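Putative Glycerophosphoryl diester phosphodiesterase (PDB 3L12) is a putative member of the glycerophosphoryl diester phosphodiesterase family, a TIM-barrel protein that holds a magnesium ion. Local coordinates at residues V17-H23 with V290-D296; R47-V53 with A143-E149; V184-W190 with L203-S209. All coordinates share one frame. Numbering follows the deposited sequence.

Overall arrangement
All three contacts are pairs of neighbouring parallel strands in one curled sheet, the wall of a TIM barrel. Interaction 1 joins its first strand, 19-23, to its last, 292-295, so the segments of interactions 2 and 3 fall between its two ends along the chain; interaction 2 is complete before interaction 3 begins. Interaction 1 abuts interaction 2 (centres about 11 Å apart) through strands 19-23 and 48-55, where the backbone of Gly22 probably hydrogen-bonds Ala48 and Glu50. Interaction 2 abuts interaction 3 through strands 145-150 and 183-187, centres about 12 Å apart. Interactions 1 and 3 do not touch (about 16 Å). His23, the magnesium ligands Glu50, Asp52 and Glu149, and His186 lie together around the ion, toward the C-terminal strand ends.

Interaction 1: residues V17-H23 with V290-D296; sequences VVRVIGH and VDGIVTD
His23 lays its imidazole beside Val294, CD2 to Val294 CG1 3.6 Å, and its ring edge meets Asp296. With chi1 t (-168°) in His23 and m (-65°) in Asp296, His23 ND1 donates to Asp296 OD1 at 2.8 Å, a His-carboxylate hydrogen bond between the last residue of one strand and the residue just past the other. Both strands, 19-23 and 292-295, are extended and parallel, their axes 4.6 Å apart at closest approach and crossing at -24°. The register pairs Arg19 with Gly292, Val20 with Ile293, Ile21 with Val294 and Gly22 with Thr295. Backbone hydrogen bonds follow: Arg19 N to Asp291 O 2.9 Å, Ile293 N to Arg19 O 2.9 Å, Ile21 N to Ile293 O 2.8 Å, Thr295 N to Ile21 O 2.9 Å and His23 N to Thr295 O 2.9 Å. Just before the strands, one water donates to Val17 O and Val290 O, 2.8 Å from each. Ile21 (chi1 m) and Val294 (t) share the face turned into the barrel, Ile21 CB to Val294 CG2 3.8 Å; at Gly292 a CB would clash with Ile21 CD1. First strand thus meets last, the closure of a TIM barrel. Asp296 also forms a salt bridge with Arg27, and His23 NE2 hydrogen-bonds an unknown ligand, probably from the crystallisation liquor. Strands 48-55 and 270-273 flank the pair, while Val18 and Val20 pack outward on helix 298-307.

Interaction 2: residues R47-V53 with A143-E149; sequences RALEFDV and APYLLLE. With MG (magnesium ion), chain C.
In this TIM-barrel wall, strands 48-53 and 145-149 run parallel, axes 4.7 Å apart and crossing at -16°, with Ala48 to Asp52 paired in order with Tyr145 to Glu149. Ala143 O receives Arg47 NH2 at 3.0 Å; the same guanidinium also bonds Gln142. Pro144 CG packs on Leu49 CD1 (3.8 Å). Tyr145 N donates to Arg47 O (2.9 Å) and Tyr145 O accepts from Leu49 N (2.9 Å). Leu146 points outward, its CB 3.9 Å from Phe51 CE1, in the layer covered by helices 35-43 and 129-137. Leu147 N bonds Leu49 O (2.9 Å), and Leu147 O takes Phe51 N (3.2 Å). Leu148 CG meets Phe51 CE2 at 3.7 Å, because chi1 p (57°) swings that ring across the neighbouring backbone; Leu148 CD2 touches Val53 CG2 (3.8 Å). Glu149 N bonds Phe51 O and Glu149 O takes Val53 N, both 2.8 Å. Its side chain, t at chi1 and chi2, extends inward to the magnesium ion, bound by Glu50 OE2 (2.1 Å), Asp52 OD1 (2.1 Å), Glu149 OE1 (2.0 Å), two waters (2.1 Å each) and one atom from outside the segments. Asp52 OD2 also hydrogen-bonds Asn33. One water donates to Glu50 OE1 and Asp52 OD2, 2.6 Å from each.

Interaction 3: residues V184-W190 with L203-S209; sequences VMHSFDW and LPTSYLS
A beta-alpha-beta unit of the TIM barrel is built from strand 183-187, helix 190-199 and strand 205-209, and this contact joins its two strands and the first turn of its helix. The strands are parallel, axes 4.6 Å apart and crossing at -20°, pairing Met185 (present as selenomethionine) with Thr205, His186 with Ser206 and Ser187 with Tyr207. Backbone hydrogen bonds run Met185 N to Pro204 O 2.9 Å, Ser206 N to Met185 O 2.7 Å, Ser187 N to Ser206 O 3.0 Å and Leu208 N to Ser187 O 3.1 Å. On the inner face His186 (chi1 t) hydrogen-bonds by ND1 to Ser206 OG at 2.8 Å. Leu208 wedges between two rings: CD1 lies 3.9 Å from the His186 ring centroid and CB 3.6 Å from that of Phe188, both CH-pi contacts over the ring face. Past Ser187 the first strand turns into helix 190-199. Ser187 OG accepts Asp189 N at 2.9 Å in an ST turn and also bonds Leu150; Asp189 is the N-cap, its carboxylate reaching Leu192 N. Trp190 (chi1 m) reaches back across the second strand: NE1 donates to Leu208 O at 2.9 Å, and Tyr207 turns its edge to the indole face in a T-shaped pair, the Trp190 five-membered ring and Tyr207 ring having centroids 4.6 Å apart and planes at 72°. Tyr207 OH bonds Arg197 further along the helix. Ser206 and Leu208 CD1, over one ring face, probably hold His186 in place; its NE2 hydrogen-bonds an unknown ligand, probably from the crystallisation liquor, and its side chain comes within about 6 Å of the magnesium ion, consistent with a place in the pocket wall.

Interaction 1: residues V17-H23 with V290-D296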
loop_
_atom_site.group_PDB
_atom_site.type_symbol
_atom_site.label_atom_id
_atom_site.label_comp_id
_atom_site.label_asym_id
_atom_site.label_seq_id
_atom_site.Cartn_x
_atom_site.Cartn_y
_atom_site.Cartn_z
ATOM N N VAL A 17 -5.407 -23.414 -3.698
ATOM C CA VAL A 17 -5.776 -22.087 -3.200
ATOM C C VAL A 17 -5.839 -21.957 -1.682
ATOM O O VAL A 17 -6.416 -22.819 -0.991
ATOM C CB VAL A 17 -7.188 -21.729 -3.710
ATOM C CG1 VAL A 17 -7.758 -20.463 -3.033
ATOM C CG2 VAL A 17 -7.173 -21.522 -5.216
ATOM N N VAL A 18 -5.176 -20.917 -1.176
ATOM C CA VAL A 18 -5.295 -20.449 0.166
ATOM C C VAL A 18 -5.809 -19.004 0.041
ATOM O O VAL A 18 -5.193 -18.151 -0.598
ATOM C CB VAL A 18 -3.983 -20.500 0.973
ATOM C CG1 VAL A 18 -4.231 -19.920 2.401
ATOM C CG2 VAL A 18 -3.475 -21.901 1.010
ATOM N N ARG A 19 -6.937 -18.734 0.677
ATOM C CA ARG A 19 -7.526 -17.395 0.602
ATOM C C ARG A 19 -6.707 -16.405 1.428
ATOM O O ARG A 19 -6.063 -16.802 2.437
ATOM C CB ARG A 19 -8.986 -17.383 1.089
ATOM C CG ARG A 19 -9.909 -18.344 0.371
ATOM C CD ARG A 19 -9.993 -18.090 -1.112
ATOM N NE ARG A 19 -10.841 -19.140 -1.688
ATOM C CZ ARG A 19 -11.215 -19.190 -2.954
ATOM N NH1 ARG A 19 -10.831 -18.271 -3.804
ATOM N NH2 ARG A 19 -11.999 -20.176 -3.370
ATOM N N VAL A 20 -6.728 -15.152 0.972
ATOM C CA VAL A 20 -6.002 -14.036 1.634
ATOM C C VAL A 20 -7.048 -13.023 2.094
ATOM O O VAL A 20 -7.785 -12.463 1.297
ATOM C CB VAL A 20 -4.937 -13.392 0.766
ATOM C CG1 VAL A 20 -4.228 -12.220 1.506
ATOM C CG2 VAL A 20 -3.857 -14.451 0.339
ATOM N N ILE A 21 -7.128 -12.852 3.416
ATOM C CA ILE A 21 -8.076 -11.931 4.025
ATOM C C ILE A 21 -7.289 -10.757 4.604
ATOM O O ILE A 21 -6.422 -10.933 5.433
ATOM C CB ILE A 21 -8.980 -12.581 5.046
ATOM C CG1 ILE A 21 -9.739 -13.806 4.474
ATOM C CG2 ILE A 21 -10.029 -11.537 5.614
ATOM C CD1 ILE A 21 -9.034 -15.139 4.687
ATOM N N GLY A 22 -7.648 -9.550 4.148
ATOM C CA GLY A 22 -6.990 -8.315 4.558
ATOM C C GLY A 22 -7.416 -7.877 5.930
ATOM O O GLY A 22 -8.589 -7.511 6.120
ATOM N N HIS A 23 -6.519 -7.979 6.919
ATOM C CA HIS A 23 -6.872 -7.654 8.318
ATOM C C HIS A 23 -7.069 -6.133 8.499
ATOM O O HIS A 23 -6.119 -5.333 8.332
ATOM C CB HIS A 23 -5.796 -8.169 9.255
ATOM C CG HIS A 23 -6.200 -8.132 10.686
ATOM N ND1 HIS A 23 -5.419 -7.522 11.653
ATOM C CD2 HIS A 23 -7.300 -8.596 11.315
ATOM C CE1 HIS A 23 -6.018 -7.676 12.837
ATOM N NE2 HIS A 23 -7.167 -8.300 12.645
ATOM N N VAL A 290 -5.016 -24.748 6.037
ATOM C CA VAL A 290 -6.100 -23.822 6.348
ATOM C C VAL A 290 -6.689 -23.329 5.041
ATOM O O VAL A 290 -5.989 -23.258 3.983
ATOM C CB VAL A 290 -5.634 -22.622 7.242
ATOM C CG1 VAL A 290 -5.135 -23.107 8.606
ATOM C CG2 VAL A 290 -4.561 -21.757 6.520
ATOM N N ASP A 291 -7.957 -22.971 5.108
ATOM C CA ASP A 291 -8.658 -22.444 3.951
ATOM C C ASP A 291 -8.191 -21.035 3.630
ATOM O O ASP A 291 -8.155 -20.665 2.450
ATOM C CB ASP A 291 -10.144 -22.413 4.209
ATOM C CG ASP A 291 -10.716 -23.793 4.332
ATOM O OD1 ASP A 291 -10.777 -24.299 5.477
ATOM O OD2 ASP A 291 -11.032 -24.367 3.300
ATOM N N GLY A 292 -7.808 -20.287 4.647
ATOM C CA GLY A 292 -7.407 -18.896 4.431
ATOM C C GLY A 292 -6.608 -18.331 5.579
ATOM O O GLY A 292 -6.619 -18.881 6.676
ATOM N N ILE A 293 -5.907 -17.241 5.254
ATOM C CA ILE A 293 -5.038 -16.508 6.158
ATOM C C ILE A 293 -5.404 -15.047 6.221
ATOM O O ILE A 293 -5.497 -14.374 5.162
ATOM C CB ILE A 293 -3.580 -16.612 5.665
ATOM C CG1 ILE A 293 -3.116 -18.038 5.733
ATOM C CG2 ILE A 293 -2.628 -15.757 6.512
ATOM C CD1 ILE A 293 -1.739 -18.268 5.019
ATOM N N VAL A 294 -5.725 -14.579 7.430
ATOM C CA VAL A 294 -5.978 -13.200 7.717
ATOM C C VAL A 294 -4.624 -12.615 8.075
ATOM O O VAL A 294 -3.935 -13.080 8.995
ATOM C CB VAL A 294 -6.966 -13.035 8.909
ATOM C CG1 VAL A 294 -7.231 -11.574 9.212
ATOM C CG2 VAL A 294 -8.276 -13.783 8.602
ATOM N N THR A 295 -4.280 -11.539 7.368
ATOM C CA THR A 295 -2.958 -10.916 7.463
ATOM C C THR A 295 -2.993 -9.363 7.418
ATOM O O THR A 295 -3.762 -8.750 6.708
ATOM C CB THR A 295 -2.014 -11.454 6.350
ATOM O OG1 THR A 295 -0.660 -10.953 6.550
ATOM C CG2 THR A 295 -2.570 -11.087 4.924
ATOM N N ASP A 296 -2.069 -8.747 8.164
ATOM C CA ASP A 296 -1.807 -7.326 8.069
ATOM C C ASP A 296 -0.982 -6.924 6.825
ATOM O O ASP A 296 -0.907 -5.727 6.462
ATOM C CB ASP A 296 -1.042 -6.844 9.322
ATOM C CG ASP A 296 -1.873 -6.968 10.598
ATOM O OD1 ASP A 296 -3.027 -6.578 10.560
ATOM O OD2 ASP A 296 -1.347 -7.418 11.632
HETATM O O HOH W 1 -6.536 -24.162 1.424
#

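Interaction 2: residues R47-V53 with A143-E149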
loop_
_atom_site.group_PDB
_atom_site.type_symbol
_atom_site.label_atom_id
_atom_site.label_comp_id
_atom_site.label_asym_id
_atom_site.label_seq_id
_atom_site.Cartn_x
_atom_site.Cartn_y
_atom_site.Cartn_z
ATOM N N ARG A 47 -9.321 -10.159 -2.250
ATOM C CA ARG A 47 -10.719 -10.435 -2.528
ATOM C C ARG A 47 -11.596 -10.640 -1.275
ATOM O O ARG A 47 -12.797 -10.936 -1.387
ATOM C CB ARG A 47 -10.802 -11.680 -3.389
ATOM C CG ARG A 47 -10.051 -11.602 -4.714
ATOM C CD ARG A 47 -10.726 -10.676 -5.685
ATOM N NE ARG A 47 -12.183 -10.940 -5.708
ATOM C CZ ARG A 47 -13.173 -10.073 -5.399
ATOM N NH1 ARG A 47 -12.950 -8.783 -5.150
ATOM N NH2 ARG A 47 -14.439 -10.507 -5.398
ATOM N N ALA A 48 -11.019 -10.518 -0.109
ATOM C CA ALA A 48 -11.726 -10.675 1.145
ATOM C C ALA A 48 -11.139 -9.758 2.198
ATOM O O ALA A 48 -9.929 -9.568 2.268
ATOM C CB ALA A 48 -11.633 -12.085 1.592
ATOM N N LEU A 49 -12.014 -9.173 3.005
ATOM C CA LEU A 49 -11.644 -8.207 3.996
ATOM C C LEU A 49 -12.183 -8.607 5.330
ATOM O O LEU A 49 -13.307 -9.092 5.417
ATOM C CB LEU A 49 -12.299 -6.843 3.680
ATOM C CG LEU A 49 -12.031 -6.161 2.337
ATOM C CD1 LEU A 49 -12.816 -4.892 2.201
ATOM C CD2 LEU A 49 -10.508 -5.893 2.189
ATOM N N GLU A 50 -11.414 -8.359 6.375
ATOM C CA GLU A 50 -11.904 -8.455 7.714
ATOM C C GLU A 50 -11.915 -7.058 8.329
ATOM O O GLU A 50 -11.003 -6.245 8.091
ATOM C CB GLU A 50 -11.049 -9.371 8.521
ATOM C CG GLU A 50 -11.523 -9.671 9.943
ATOM C CD GLU A 50 -11.104 -8.687 11.030
ATOM O OE1 GLU A 50 -10.357 -7.746 10.766
ATOM O OE2 GLU A 50 -11.507 -8.871 12.228
ATOM N N PHE A 51 -12.927 -6.774 9.119
ATOM C CA PHE A 51 -13.020 -5.505 9.785
ATOM C C PHE A 51 -13.945 -5.671 11.002
ATOM O O PHE A 51 -14.613 -6.696 11.126
ATOM C CB PHE A 51 -13.533 -4.454 8.823
ATOM C CG PHE A 51 -14.858 -4.803 8.231
ATOM C CD1 PHE A 51 -14.931 -5.560 7.091
ATOM C CD2 PHE A 51 -16.058 -4.383 8.836
ATOM C CE1 PHE A 51 -16.169 -5.877 6.518
ATOM C CE2 PHE A 51 -17.298 -4.708 8.276
ATOM C CZ PHE A 51 -17.329 -5.452 7.094
ATOM N N ASP A 52 -13.999 -4.637 11.833
ATOM C CA ASP A 52 -14.662 -4.728 13.137
ATOM C C ASP A 52 -15.762 -3.715 13.206
ATOM O O ASP A 52 -15.585 -2.588 12.653
ATOM C CB ASP A 52 -13.662 -4.471 14.239
ATOM C CG ASP A 52 -12.384 -5.262 14.036
ATOM O OD1 ASP A 52 -12.410 -6.507 14.317
ATOM O OD2 ASP A 52 -11.374 -4.637 13.601
ATOM N N VAL A 53 -16.842 -4.068 13.907
ATOM C CA VAL A 53 -17.958 -3.153 14.064
ATOM C C VAL A 53 -18.326 -3.040 15.536
ATOM O O VAL A 53 -18.410 -4.031 16.236
ATOM C CB VAL A 53 -19.175 -3.585 13.238
ATOM C CG1 VAL A 53 -20.392 -2.624 13.430
ATOM C CG2 VAL A 53 -18.777 -3.692 11.744
ATOM N N ALA A 143 -17.024 -7.106 -5.789
ATOM C CA ALA A 143 -17.149 -6.801 -4.341
ATOM C C ALA A 143 -16.466 -7.898 -3.544
ATOM O O ALA A 143 -16.566 -9.061 -3.879
ATOM C CB ALA A 143 -18.599 -6.674 -3.901
ATOM N N PRO A 144 -15.739 -7.534 -2.486
ATOM C CA PRO A 144 -15.077 -8.556 -1.694
ATOM C C PRO A 144 -15.985 -9.343 -0.770
ATOM O O PRO A 144 -17.113 -8.911 -0.459
ATOM C CB PRO A 144 -14.131 -7.749 -0.820
ATOM C CG PRO A 144 -14.761 -6.437 -0.732
ATOM C CD PRO A 144 -15.484 -6.166 -1.990
ATOM N N TYR A 145 -15.478 -10.474 -0.311
ATOM C CA TYR A 145 -16.124 -11.237 0.730
ATOM C C TYR A 145 -15.793 -10.466 2.007
ATOM O O TYR A 145 -14.687 -9.904 2.145
ATOM C CB TYR A 145 -15.594 -12.685 0.738
ATOM C CG TYR A 145 -16.097 -13.384 -0.477
ATOM C CD1 TYR A 145 -15.456 -13.273 -1.704
ATOM C CD2 TYR A 145 -17.276 -14.079 -0.422
ATOM C CE1 TYR A 145 -16.015 -13.864 -2.851
ATOM C CE2 TYR A 145 -17.794 -14.688 -1.544
ATOM C CZ TYR A 145 -17.157 -14.572 -2.741
ATOM O OH TYR A 145 -17.740 -15.190 -3.827
ATOM N N LEU A 146 -16.728 -10.456 2.950
ATOM C CA LEU A 146 -16.576 -9.698 4.189
ATOM C C LEU A 146 -16.672 -10.588 5.432
ATOM O O LEU A 146 -17.660 -11.300 5.643
ATOM C CB LEU A 146 -17.692 -8.655 4.260
ATOM C CG LEU A 146 -17.891 -7.713 3.070
ATOM C CD1 LEU A 146 -19.086 -6.811 3.360
ATOM C CD2 LEU A 146 -16.699 -6.875 2.776
ATOM N N LEU A 147 -15.639 -10.541 6.250
ATOM C CA LEU A 147 -15.590 -11.209 7.525
ATOM C C LEU A 147 -15.835 -10.053 8.510
ATOM O O LEU A 147 -14.932 -9.301 8.876
ATOM C CB LEU A 147 -14.215 -11.842 7.661
ATOM C CG LEU A 147 -13.976 -12.933 8.637
ATOM C CD1 LEU A 147 -14.965 -14.162 8.425
ATOM C CD2 LEU A 147 -12.533 -13.381 8.534
ATOM N N LEU A 148 -17.103 -9.898 8.887
ATOM C CA LEU A 148 -17.570 -8.771 9.691
ATOM C C LEU A 148 -17.526 -9.164 11.156
ATOM O O LEU A 148 -18.335 -9.965 11.662
ATOM C CB LEU A 148 -18.962 -8.385 9.201
ATOM C CG LEU A 148 -19.602 -7.134 9.753
ATOM C CD1 LEU A 148 -20.780 -6.796 8.853
ATOM C CD2 LEU A 148 -20.008 -7.231 11.249
ATOM N N GLU A 149 -16.522 -8.629 11.841
ATOM C CA GLU A 149 -16.309 -8.971 13.264
ATOM C C GLU A 149 -17.210 -8.075 14.126
ATOM O O GLU A 149 -16.983 -6.854 14.223
ATOM C CB GLU A 149 -14.854 -8.854 13.707
ATOM C CG GLU A 149 -14.670 -9.476 15.088
ATOM C CD GLU A 149 -13.304 -9.357 15.721
ATOM O OE1 GLU A 149 -12.298 -9.189 15.029
ATOM O OE2 GLU A 149 -13.256 -9.517 16.992
HETATM MG MG MG C . -11.020 -8.027 14.098
HETATM O O HOH W 2 -9.801 -6.665 13.110
HETATM O O HOH W 3 -10.111 -7.454 15.941
#

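Interaction 3: residues V184-W190 with L203-S209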
loop_
_atom_site.group_PDB
_atom_site.type_symbol
_atom_site.label_atom_id
_atom_site.label_comp_id
_atom_site.label_asym_id
_atom_site.label_seq_id
_atom_site.Cartn_x
_atom_site.Cartn_y
_atom_site.Cartn_z
ATOM N N VAL A 184 -20.200 -12.544 6.140
ATOM C CA VAL A 184 -20.069 -13.560 7.144
ATOM C C VAL A 184 -20.042 -12.897 8.503
ATOM O O VAL A 184 -19.265 -11.973 8.730
ATOM C CB VAL A 184 -18.770 -14.374 6.957
ATOM C CG1 VAL A 184 -18.633 -15.455 8.037
ATOM C CG2 VAL A 184 -18.729 -14.980 5.577
HETATM N N MSE A 185 -20.898 -13.355 9.413
HETATM C CA MSE A 185 -20.983 -12.814 10.752
HETATM C C MSE A 185 -19.947 -13.534 11.633
HETATM O O MSE A 185 -19.987 -14.729 11.771
HETATM C CB MSE A 185 -22.411 -12.943 11.246
HETATM C CG MSE A 185 -23.418 -12.228 10.329
HETATM SE SE MSE A 185 -23.368 -10.313 10.342
HETATM C CE MSE A 185 -24.585 -9.998 11.758
ATOM N N HIS A 186 -19.036 -12.764 12.228
ATOM C CA HIS A 186 -17.786 -13.256 12.826
ATOM C C HIS A 186 -17.586 -12.667 14.209
ATOM O O HIS A 186 -17.786 -11.465 14.376
ATOM C CB HIS A 186 -16.712 -12.828 11.798
ATOM C CG HIS A 186 -15.279 -13.088 12.127
ATOM N ND1 HIS A 186 -14.701 -14.340 12.076
ATOM C CD2 HIS A 186 -14.263 -12.211 12.345
ATOM C CE1 HIS A 186 -13.400 -14.221 12.313
ATOM N NE2 HIS A 186 -13.111 -12.944 12.470
ATOM N N SER A 187 -17.207 -13.484 15.204
ATOM C CA SER A 187 -17.031 -12.946 16.542
ATOM C C SER A 187 -16.357 -13.873 17.521
ATOM O O SER A 187 -16.417 -15.098 17.391
ATOM C CB SER A 187 -18.444 -12.623 17.131
ATOM O OG SER A 187 -18.383 -11.699 18.221
ATOM N N PHE A 188 -15.777 -13.239 18.528
ATOM C CA PHE A 188 -15.346 -13.933 19.723
ATOM C C PHE A 188 -16.556 -14.189 20.626
ATOM O O PHE A 188 -16.505 -15.055 21.473
ATOM C CB PHE A 188 -14.345 -13.132 20.558
ATOM C CG PHE A 188 -12.911 -13.269 20.113
ATOM C CD1 PHE A 188 -12.170 -14.385 20.437
ATOM C CD2 PHE A 188 -12.320 -12.259 19.411
ATOM C CE1 PHE A 188 -10.814 -14.462 20.074
ATOM C CE2 PHE A 188 -10.965 -12.365 19.035
ATOM C CZ PHE A 188 -10.254 -13.452 19.383
ATOM N N ASP A 189 -17.602 -13.392 20.479
ATOM C CA ASP A 189 -18.828 -13.468 21.342
ATOM C C ASP A 189 -19.726 -14.524 20.721
ATOM O O ASP A 189 -20.550 -14.241 19.842
ATOM C CB ASP A 189 -19.471 -12.072 21.377
ATOM C CG ASP A 189 -20.519 -11.910 22.460
ATOM O OD1 ASP A 189 -21.165 -12.906 22.786
ATOM O OD2 ASP A 189 -20.677 -10.750 22.942
ATOM N N TRP A 190 -19.561 -15.753 21.177
ATOM C CA TRP A 190 -20.253 -16.875 20.614
ATOM C C TRP A 190 -21.757 -16.801 20.887
ATOM O O TRP A 190 -22.540 -17.245 20.064
ATOM C CB TRP A 190 -19.627 -18.149 21.159
ATOM C CG TRP A 190 -18.263 -18.505 20.589
ATOM C CD1 TRP A 190 -17.406 -17.685 19.921
ATOM C CD2 TRP A 190 -17.594 -19.767 20.719
ATOM N NE1 TRP A 190 -16.264 -18.375 19.577
ATOM C CE2 TRP A 190 -16.349 -19.647 20.070
ATOM C CE3 TRP A 190 -17.951 -20.996 21.271
ATOM C CZ2 TRP A 190 -15.467 -20.717 19.938
ATOM C CZ3 TRP A 190 -17.048 -22.054 21.178
ATOM C CH2 TRP A 190 -15.822 -21.896 20.502
ATOM N N LEU A 203 -27.029 -15.867 6.711
ATOM C CA LEU A 203 -25.630 -15.449 6.783
ATOM C C LEU A 203 -24.861 -16.453 7.625
ATOM O O LEU A 203 -25.281 -16.765 8.761
ATOM C CB LEU A 203 -25.497 -14.034 7.349
ATOM C CG LEU A 203 -26.311 -12.927 6.690
ATOM C CD1 LEU A 203 -25.963 -11.585 7.369
ATOM C CD2 LEU A 203 -26.056 -12.849 5.203
ATOM N N PRO A 204 -23.753 -16.983 7.092
ATOM C CA PRO A 204 -23.020 -17.925 7.897
ATOM C C PRO A 204 -22.347 -17.225 9.089
ATOM O O PRO A 204 -22.137 -16.009 9.067
ATOM C CB PRO A 204 -22.032 -18.557 6.911
ATOM C CG PRO A 204 -21.804 -17.525 5.878
ATOM C CD PRO A 204 -23.110 -16.744 5.792
ATOM N N THR A 205 -22.022 -18.027 10.109
ATOM C CA THR A 205 -21.417 -17.566 11.341
ATOM C C THR A 205 -20.000 -18.151 11.435
ATOM O O THR A 205 -19.771 -19.333 11.090
ATOM C CB THR A 205 -22.276 -17.943 12.590
ATOM O OG1 THR A 205 -22.549 -19.339 12.576
ATOM C CG2 THR A 205 -23.620 -17.180 12.598
ATOM N N SER A 206 -19.099 -17.323 11.950
ATOM C CA SER A 206 -17.675 -17.627 12.077
ATOM C C SER A 206 -17.194 -17.364 13.501
ATOM O O SER A 206 -17.357 -16.275 14.028
ATOM C CB SER A 206 -16.932 -16.731 11.092
ATOM O OG SER A 206 -15.544 -16.828 11.242
ATOM N N TYR A 207 -16.584 -18.386 14.106
ATOM C CA TYR A 207 -16.232 -18.425 15.523
ATOM C C TYR A 207 -14.731 -18.246 15.761
ATOM O O TYR A 207 -13.926 -19.135 15.414
ATOM C CB TYR A 207 -16.686 -19.772 16.080
ATOM C CG TYR A 207 -18.206 -19.886 16.302
ATOM C CD1 TYR A 207 -19.111 -19.918 15.230
ATOM C CD2 TYR A 207 -18.734 -20.011 17.581
ATOM C CE1 TYR A 207 -20.482 -20.046 15.455
ATOM C CE2 TYR A 207 -20.129 -20.132 17.808
ATOM C CZ TYR A 207 -20.991 -20.115 16.744
ATOM O OH TYR A 207 -22.364 -20.197 16.939
ATOM N N LEU A 208 -14.369 -17.093 16.282
ATOM C CA LEU A 208 -13.015 -16.777 16.652
ATOM C C LEU A 208 -12.666 -17.533 17.919
ATOM O O LEU A 208 -13.512 -17.679 18.852
ATOM C CB LEU A 208 -12.849 -15.281 16.956
ATOM C CG LEU A 208 -12.796 -14.432 15.703
ATOM C CD1 LEU A 208 -13.099 -12.937 15.944
ATOM C CD2 LEU A 208 -11.374 -14.603 15.129
ATOM N N SER A 209 -11.408 -17.940 18.010
ATOM C CA SER A 209 -10.883 -18.513 19.259
ATOM C C SER A 209 -9.411 -18.109 19.415
ATOM O O SER A 209 -8.697 -17.858 18.424
ATOM C CB SER A 209 -11.023 -20.038 19.286
ATOM O OG SER A 209 -10.241 -20.619 18.252
HETATM O O HOH W 4 -14.199 -16.898 21.426
HETATM O O HOH W 5 -23.137 -19.857 19.562
#